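Local coordinates for DNA repair and telomere maintenance protein nbs1 (Schizosaccharomyces pombe, PDB 3HUF) that serves within the MRN complex in DNA double-strand break repair and telomere maintenance, its FHA and BRCT domains recognising phosphorylated partner proteins such as Ctp1, at residues F50-P55 against C66-K71; I17-T22 against S190-A195. All blocks are in the same frame, centred on the assembly; numbering follows the deposited sequence.

How the contacts relate
Both contacts meet on the beta sandwich of the FHA domain. Contact 1 pairs two antiparallel strands inside it; contact 2 ties segment 17-22, which leads from strand 16-18 of one sheet to strand 21-26 of the other, to the loop 190-195, between helices 178-184 and 198-209. Their centres lie about 12 Å apart. Strand 21-26 runs next to strand 48-52, and the probable hydrogen bond from Ile52 N to Gly21 O, 2.9 Å, links the two contacts. Between the sheets, Ile52 CD1 packs 3.5 Å from Leu18 CB. Along the chain contact 1 is nested within the long loop that contact 2 closes. A bound thiocyanate, probably from the crystallisation liquor, lies about 4 Å from the Ile17 side chain.

Contact 1 (F50-P55 against C66-K71); sequences FTILTP and CEFEVK
Thr51 O takes the N-H of Glu69 at 2.7 Å, and Thr51 N returns a bond to Glu69 O, which makes the two residues an antiparallel hydrogen-bonded pair. Beyond the paired strand residues a single bond runs from Leu53 N to Glu67 O, 2.8 Å. Past the strand end a water continues the ladder, donating to Thr54 O and accepting from Glu67 N. These are neighbouring antiparallel strands of the FHA beta sandwich, and Phe50, Ile52, Phe68 and Val70 share the face turned to the other sheet, where Leu98 and Ile100 meet the two rings. With CG anti to its backbone N (chi1 -164°), Phe68 lies between Ile52, whose CG1 sits over the ring face 4.2 Å from the centroid, and Phe50, whose ring plane is turned 53° from its own. Val70 CG2 touches Phe50 CD1 and lies in plane at the Phe68 edge. On the other face the Glu69 carboxyl group spans two neighbours: OE1 rests against Thr51 CB and OE2 against Leu53 CD1, 3.5 Å away. Glu67 OE1 stands 2.7 Å from Glu69 OE2, so one of the two acids probably carries a proton.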
# COMPACT_ATOMS: atom_id res chain seq x y z
N PHE A 50 12.33 -7.27 20.55
CA PHE A 50 11.77 -7.36 19.22
C PHE A 50 12.57 -6.39 18.36
O PHE A 50 12.69 -5.22 18.71
CB PHE A 50 10.32 -6.87 19.17
CG PHE A 50 9.34 -7.66 20.00
CD1 PHE A 50 9.68 -8.88 20.59
CD2 PHE A 50 8.06 -7.17 20.16
CE1 PHE A 50 8.75 -9.57 21.35
CE2 PHE A 50 7.10 -7.86 20.90
CZ PHE A 50 7.44 -9.07 21.50
N THR A 51 13.11 -6.88 17.25
CA THR A 51 13.86 -6.06 16.31
C THR A 51 13.16 -6.19 14.98
O THR A 51 12.92 -7.30 14.50
CB THR A 51 15.35 -6.49 16.16
OG1 THR A 51 15.97 -6.46 17.45
CG2 THR A 51 16.11 -5.53 15.25
N ILE A 52 12.75 -5.06 14.42
CA ILE A 52 12.08 -5.06 13.13
C ILE A 52 13.06 -4.46 12.15
O ILE A 52 13.55 -3.35 12.37
CB ILE A 52 10.75 -4.31 13.18
CG1 ILE A 52 9.83 -5.06 14.17
CG2 ILE A 52 10.12 -4.23 11.77
CD1 ILE A 52 8.57 -4.34 14.47
N LEU A 53 13.37 -5.19 11.08
CA LEU A 53 14.28 -4.63 10.09
C LEU A 53 13.51 -3.71 9.18
O LEU A 53 12.31 -3.82 9.03
CB LEU A 53 15.07 -5.69 9.30
CG LEU A 53 15.89 -6.70 10.10
CD1 LEU A 53 16.64 -7.67 9.17
CD2 LEU A 53 16.85 -6.00 11.10
N THR A 54 14.23 -2.78 8.59
CA THR A 54 13.72 -1.84 7.62
C THR A 54 13.34 -2.63 6.31
O THR A 54 13.84 -3.73 6.07
CB THR A 54 14.87 -0.80 7.52
OG1 THR A 54 14.42 0.56 7.65
CG2 THR A 54 15.79 -1.04 6.41
N PRO A 55 12.40 -2.12 5.50
CA PRO A 55 12.02 -2.96 4.33
C PRO A 55 13.04 -3.01 3.18
O PRO A 55 13.87 -2.12 3.06
CB PRO A 55 10.71 -2.31 3.87
CG PRO A 55 10.80 -0.88 4.34
CD PRO A 55 11.59 -0.89 5.61
N CYS A 66 8.20 -6.49 6.87
CA CYS A 66 9.54 -6.26 7.40
C CYS A 66 9.89 -7.44 8.30
O CYS A 66 9.02 -7.96 9.01
CB CYS A 66 9.58 -4.99 8.22
SG CYS A 66 9.44 -3.49 7.25
N GLU A 67 11.15 -7.86 8.24
CA GLU A 67 11.60 -8.99 9.07
C GLU A 67 11.44 -8.64 10.55
O GLU A 67 11.85 -7.56 11.01
CB GLU A 67 13.07 -9.33 8.79
CG GLU A 67 13.58 -10.53 9.56
CD GLU A 67 14.92 -10.98 9.06
OE1 GLU A 67 15.85 -11.16 9.89
OE2 GLU A 67 15.04 -11.12 7.82
N PHE A 68 10.82 -9.56 11.28
CA PHE A 68 10.51 -9.36 12.69
C PHE A 68 11.34 -10.39 13.46
O PHE A 68 11.19 -11.59 13.26
CB PHE A 68 9.00 -9.59 12.88
CG PHE A 68 8.43 -9.07 14.19
CD1 PHE A 68 7.44 -8.08 14.17
CD2 PHE A 68 8.83 -9.60 15.42
CE1 PHE A 68 6.89 -7.61 15.36
CE2 PHE A 68 8.26 -9.15 16.61
CZ PHE A 68 7.29 -8.15 16.58
N GLU A 69 12.22 -9.91 14.35
CA GLU A 69 13.08 -10.79 15.13
C GLU A 69 12.74 -10.71 16.60
O GLU A 69 12.37 -9.64 17.11
CB GLU A 69 14.55 -10.43 14.91
CG GLU A 69 14.87 -10.24 13.45
CD GLU A 69 16.21 -9.62 13.18
OE1 GLU A 69 16.81 -9.03 14.10
OE2 GLU A 69 16.67 -9.73 12.04
N VAL A 70 12.84 -11.84 17.29
CA VAL A 70 12.54 -11.94 18.72
C VAL A 70 13.72 -12.62 19.40
O VAL A 70 14.10 -13.70 19.00
CB VAL A 70 11.25 -12.77 18.97
CG1 VAL A 70 11.08 -13.09 20.46
CG2 VAL A 70 10.00 -12.03 18.43
N LYS A 71 14.31 -11.97 20.40
CA LYS A 71 15.25 -12.60 21.29
C LYS A 71 14.69 -12.74 22.71
O LYS A 71 14.08 -11.82 23.24
CB LYS A 71 16.55 -11.80 21.37
CG LYS A 71 17.40 -11.87 20.12
CD LYS A 71 18.85 -12.10 20.53
CE LYS A 71 18.97 -13.30 21.49
NZ LYS A 71 20.35 -13.53 22.04
O HOH W 1 12.94 -6.45 6.40

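Contact 2 (I17-T22 against S190-A195); sequences ILFPGT and SVIEDA
Ile17 N donates to Ile192 O over 2.9 Å, an almost straight bond (170° at the hydrogen) that is the one direct hydrogen bond between 17-22 and 190-195. In the Ile17 side chain CG1 lies beside its backbone N (chi1 -62°), and CD1 beyond it approaches to 3.2 Å from Glu193 O and 3.7 Å from Ile192 CG1. The two isoleucine side chains cross at a slant. Ile192 CG1, set between its own backbone N and carbonyl carbon (chi1 57°), is the atom that meets Ile17 CD1. Phe19 comes in edge first, its CE1 3.7 Å from Ser190 O, while Ile17 O stands over the centre of one ring face. A water bridges the segments, accepting from Ile192 N and placed to donate to Ile17 O, 2.7 Å, and Ser190 O, 2.8 Å; with other acceptors nearby, which of them it serves is not settled. In the next shell, Asp194 pairs through OD1 with Arg114 and through OD2 with Tyr112, while its backbone N bonds Ser15 OG. Glu193 OE1 takes Ser15 N, so 193-194 grip the chain just before Ile17. Strand 16-18 is an outermost strand of its antiparallel sheet, and the loop between helices 178-184 and 198-209 bonds to it, consistent with a junction between the FHA domain and the BRCT region of the FHA-BRCT1-BRCT2 fragment.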
# COMPACT_ATOMS: atom_id res chain seq x y z
N ILE A 17 1.40 0.35 16.82
CA ILE A 17 2.17 0.23 15.58
C ILE A 17 3.69 0.21 15.88
O ILE A 17 4.21 1.12 16.52
CB ILE A 17 1.85 1.39 14.64
CG1 ILE A 17 0.38 1.36 14.25
CG2 ILE A 17 2.64 1.26 13.37
CD1 ILE A 17 -0.02 2.64 13.56
N LEU A 18 4.37 -0.82 15.41
CA LEU A 18 5.79 -0.97 15.66
C LEU A 18 6.59 -0.63 14.41
O LEU A 18 6.43 -1.23 13.37
CB LEU A 18 6.11 -2.42 16.10
CG LEU A 18 5.44 -2.91 17.39
CD1 LEU A 18 6.00 -4.33 17.78
CD2 LEU A 18 5.62 -1.90 18.55
N PHE A 19 7.47 0.34 14.51
CA PHE A 19 8.30 0.72 13.39
C PHE A 19 9.61 -0.07 13.45
O PHE A 19 9.94 -0.63 14.48
CB PHE A 19 8.57 2.22 13.46
CG PHE A 19 7.33 3.04 13.62
CD1 PHE A 19 7.17 3.87 14.72
CD2 PHE A 19 6.34 3.01 12.66
CE1 PHE A 19 6.02 4.65 14.86
CE2 PHE A 19 5.20 3.78 12.79
CZ PHE A 19 5.03 4.60 13.90
N PRO A 20 10.32 -0.18 12.30
CA PRO A 20 11.69 -0.64 12.27
C PRO A 20 12.55 -0.06 13.40
O PRO A 20 12.52 1.15 13.63
CB PRO A 20 12.18 -0.14 10.91
CG PRO A 20 10.92 -0.35 10.03
CD PRO A 20 9.80 0.08 10.94
N GLY A 21 13.30 -0.94 14.06
CA GLY A 21 14.16 -0.56 15.18
C GLY A 21 13.99 -1.65 16.23
O GLY A 21 13.48 -2.74 15.94
N THR A 22 14.40 -1.35 17.45
CA THR A 22 14.41 -2.34 18.50
C THR A 22 13.58 -1.93 19.72
O THR A 22 13.61 -0.77 20.14
CB THR A 22 15.84 -2.64 18.95
OG1 THR A 22 16.68 -2.81 17.79
CG2 THR A 22 15.85 -3.91 19.73
N SER A 190 6.20 8.41 17.84
CA SER A 190 4.90 8.28 18.47
C SER A 190 4.53 6.87 18.87
O SER A 190 4.92 5.90 18.21
CB SER A 190 3.83 8.79 17.52
OG SER A 190 3.91 10.20 17.47
N VAL A 191 3.77 6.76 19.94
CA VAL A 191 3.12 5.50 20.25
C VAL A 191 1.62 5.61 19.95
O VAL A 191 0.86 6.26 20.61
CB VAL A 191 3.55 4.85 21.64
CG1 VAL A 191 4.47 5.75 22.47
CG2 VAL A 191 2.36 4.28 22.43
N ILE A 192 1.26 4.99 18.84
CA ILE A 192 -0.07 5.09 18.30
C ILE A 192 -0.59 3.69 18.00
O ILE A 192 0.18 2.77 17.80
CB ILE A 192 -0.07 5.95 17.00
CG1 ILE A 192 0.89 5.36 15.97
CG2 ILE A 192 0.25 7.45 17.34
CD1 ILE A 192 0.99 6.16 14.68
N GLU A 193 -1.91 3.57 17.96
CA GLU A 193 -2.61 2.33 17.82
C GLU A 193 -2.83 1.92 16.36
O GLU A 193 -2.65 2.73 15.45
CB GLU A 193 -3.94 2.46 18.55
CG GLU A 193 -3.77 2.70 20.07
CD GLU A 193 -5.03 2.41 20.85
OE1 GLU A 193 -5.39 1.22 21.00
OE2 GLU A 193 -5.66 3.38 21.36
N ASP A 194 -3.21 0.67 16.17
CA ASP A 194 -3.55 0.08 14.89
C ASP A 194 -4.42 1.00 14.04
O ASP A 194 -5.35 1.62 14.54
CB ASP A 194 -4.32 -1.21 15.18
CG ASP A 194 -4.62 -2.05 13.95
OD1 ASP A 194 -4.08 -1.79 12.87
OD2 ASP A 194 -5.41 -2.99 14.08
N ALA A 195 -4.11 1.08 12.75
CA ALA A 195 -4.92 1.82 11.78
C ALA A 195 -4.89 3.33 11.94
O ALA A 195 -5.72 4.02 11.36
CB ALA A 195 -6.35 1.30 11.74
O HOH W 2 3.58 3.44 17.83